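Putative D-alanine N-acetyltransferase of GNAT family (Desulfovibrio desulfuricans subsp. desulfuricans, PDB 2R7H) probably transfers an acyl group, most likely acetyl from acetyl-CoA, to an amine acceptor, as in other GNAT-family N-acetyltransferases. Local coordinates at residues 114-119 with 151-156. Residues are numbered along the deposited sequence; the frame is centred on the assembly and turned at random.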
loop_
_atom_site.group_PDB
_atom_site.type_symbol
_atom_site.label_atom_id
_atom_site.label_comp_id
_atom_site.label_asym_id
_atom_site.label_seq_id
_atom_site.Cartn_x
_atom_site.Cartn_y
_atom_site.Cartn_z
ATOM N N ALA B 114 -2.384 -9.294 -23.460
ATOM C CA ALA B 114 -3.773 -9.757 -23.480
ATOM C C ALA B 114 -4.362 -9.751 -22.067
ATOM O O ALA B 114 -5.501 -9.349 -21.869
ATOM C CB ALA B 114 -3.859 -11.169 -24.053
ATOM N N LEU B 115 -3.595 -10.239 -21.093
ATOM C CA LEU B 115 -4.031 -10.223 -19.696
ATOM C C LEU B 115 -4.210 -8.794 -19.190
ATOM O O LEU B 115 -5.208 -8.510 -18.538
ATOM C CB LEU B 115 -3.078 -11.022 -18.805
ATOM C CG LEU B 115 -3.241 -12.529 -18.859
ATOM C CD1 LEU B 115 -1.961 -13.253 -18.321
ATOM C CD2 LEU B 115 -4.496 -12.957 -18.110
ATOM N N LEU B 116 -3.276 -7.902 -19.486
ATOM C CA LEU B 116 -3.415 -6.503 -19.080
ATOM C C LEU B 116 -4.679 -5.875 -19.736
ATOM O O LEU B 116 -5.380 -5.092 -19.100
ATOM C CB LEU B 116 -2.200 -5.685 -19.483
ATOM C CG LEU B 116 -2.226 -4.175 -19.230
ATOM C CD1 LEU B 116 -2.327 -3.754 -17.744
ATOM C CD2 LEU B 116 -1.021 -3.546 -19.873
ATOM N N ALA B 117 -4.910 -6.154 -21.031
ATOM C CA ALA B 117 -6.105 -5.633 -21.712
ATOM C C ALA B 117 -7.397 -6.077 -20.974
ATOM O O ALA B 117 -8.360 -5.311 -20.831
ATOM C CB ALA B 117 -6.112 -6.048 -23.188
ATOM N N GLU B 118 -7.418 -7.298 -20.479
ATOM C CA GLU B 118 -8.591 -7.759 -19.745
ATOM C C GLU B 118 -8.765 -7.043 -18.389
ATOM O O GLU B 118 -9.896 -6.731 -17.972
ATOM C CB GLU B 118 -8.534 -9.284 -19.565
ATOM C CG GLU B 118 -8.550 -10.084 -20.865
ATOM C CD GLU B 118 -9.668 -9.706 -21.841
ATOM O OE1 GLU B 118 -10.817 -9.571 -21.420
ATOM O OE2 GLU B 118 -9.367 -9.549 -23.043
ATOM N N VAL B 119 -7.654 -6.829 -17.670
ATOM C CA VAL B 119 -7.706 -6.119 -16.405
ATOM C C VAL B 119 -8.246 -4.717 -16.642
ATOM O O VAL B 119 -9.070 -4.242 -15.879
ATOM C CB VAL B 119 -6.309 -6.040 -15.733
ATOM C CG1 VAL B 119 -6.313 -5.009 -14.632
ATOM C CG2 VAL B 119 -5.861 -7.493 -15.272
ATOM N N ALA B 151 2.838 -0.649 -23.083
ATOM C CA ALA B 151 1.385 -0.725 -22.900
ATOM C C ALA B 151 0.741 0.639 -22.652
ATOM O O ALA B 151 -0.470 0.717 -22.450
ATOM C CB ALA B 151 1.029 -1.718 -21.788
ATOM N N GLY B 152 1.521 1.710 -22.669
ATOM C CA GLY B 152 0.987 3.052 -22.467
ATOM C C GLY B 152 1.050 3.592 -21.044
ATOM O O GLY B 152 0.424 4.612 -20.771
ATOM N N PHE B 153 1.754 2.895 -20.145
ATOM C CA PHE B 153 1.910 3.359 -18.752
ATOM C C PHE B 153 3.017 4.378 -18.805
ATOM O O PHE B 153 3.905 4.293 -19.652
ATOM C CB PHE B 153 2.368 2.289 -17.735
ATOM C CG PHE B 153 1.309 1.285 -17.278
ATOM C CD1 PHE B 153 0.949 0.178 -18.052
ATOM C CD2 PHE B 153 0.765 1.382 -15.978
ATOM C CE1 PHE B 153 0.018 -0.762 -17.561
ATOM C CE2 PHE B 153 -0.175 0.458 -15.484
ATOM C CZ PHE B 153 -0.556 -0.606 -16.273
ATOM N N SER B 154 2.947 5.366 -17.939
ATOM C CA SER B 154 3.979 6.369 -17.859
ATOM C C SER B 154 4.559 6.254 -16.438
ATOM O O SER B 154 3.846 5.949 -15.482
ATOM C CB SER B 154 3.409 7.762 -18.132
ATOM O OG SER B 154 2.464 8.120 -17.135
ATOM N N ALA B 155 5.875 6.387 -16.339
ATOM C CA ALA B 155 6.601 6.376 -15.095
ATOM C C ALA B 155 6.227 7.683 -14.433
ATOM O O ALA B 155 6.614 8.726 -14.912
ATOM C CB ALA B 155 8.117 6.347 -15.394
ATOM N N GLU B 156 5.446 7.660 -13.359
ATOM C CA GLU B 156 5.054 8.921 -12.675
ATOM C C GLU B 156 5.841 9.264 -11.409
ATOM O O GLU B 156 5.895 10.437 -11.035
ATOM C CB GLU B 156 3.557 8.941 -12.402
ATOM C CG GLU B 156 3.033 10.268 -11.840
ATOM C CD GLU B 156 1.555 10.318 -11.692
ATOM O OE1 GLU B 156 0.946 9.250 -11.494
ATOM O OE2 GLU B 156 1.003 11.447 -11.701
#
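Leu116 in the middle of segment 114-119 and Ala151 at the start of segment 151-156 mark the closest approach of the two backbones, with their CA atoms 8.4 Å apart, in a GNAT fold whose helices 111-125 and 142-150 pack on the central sheet. Segment 114-119 is regular helix, its turns closed by bonds such as Glu118 N to Ala114 O. Segment 151-156 leaves helix 142-150 through a Schellman motif at Gly152, whose positive phi of 95° is a backbone conformation suited to glycine, and then extends into strand 154-159. The case illustrates how a single branched side chain can bridge a helix and the end of its neighbour: everything that crosses is apolar, and the interface buries only 112 Å².

Leu116 carries its side of the contact with both methyls. With CG anti to the backbone N (chi1 175°), the isobutyl group reaches away from its own helix, and CD2 lies 3.3 Å from Ala151 CB, tighter than usual for two carbons. Phe153, two residues on from Ala151, adds its ring to the same leucine. Its CA-CB bond does not aim at the helix, but the end of the ring approaches, and Leu116 meets it at the edge, not over a face. The leucine and phenylalanine side chains run past one another in opposite directions.

Beneath this bridge lies the sheet: Leu116 also touches Leu131, Leu97 and Ile100, while Phe153 rests on Ala133, Tyr172 and Leu174 and meets the ring of Tyr148. The two methyls divide their work unequally: CD2 serves both Ala151 and the ring, whereas CD1 lies in the ring plane, 3.8 Å from Phe153 CE1 and 3.9 Å from Phe153 CZ.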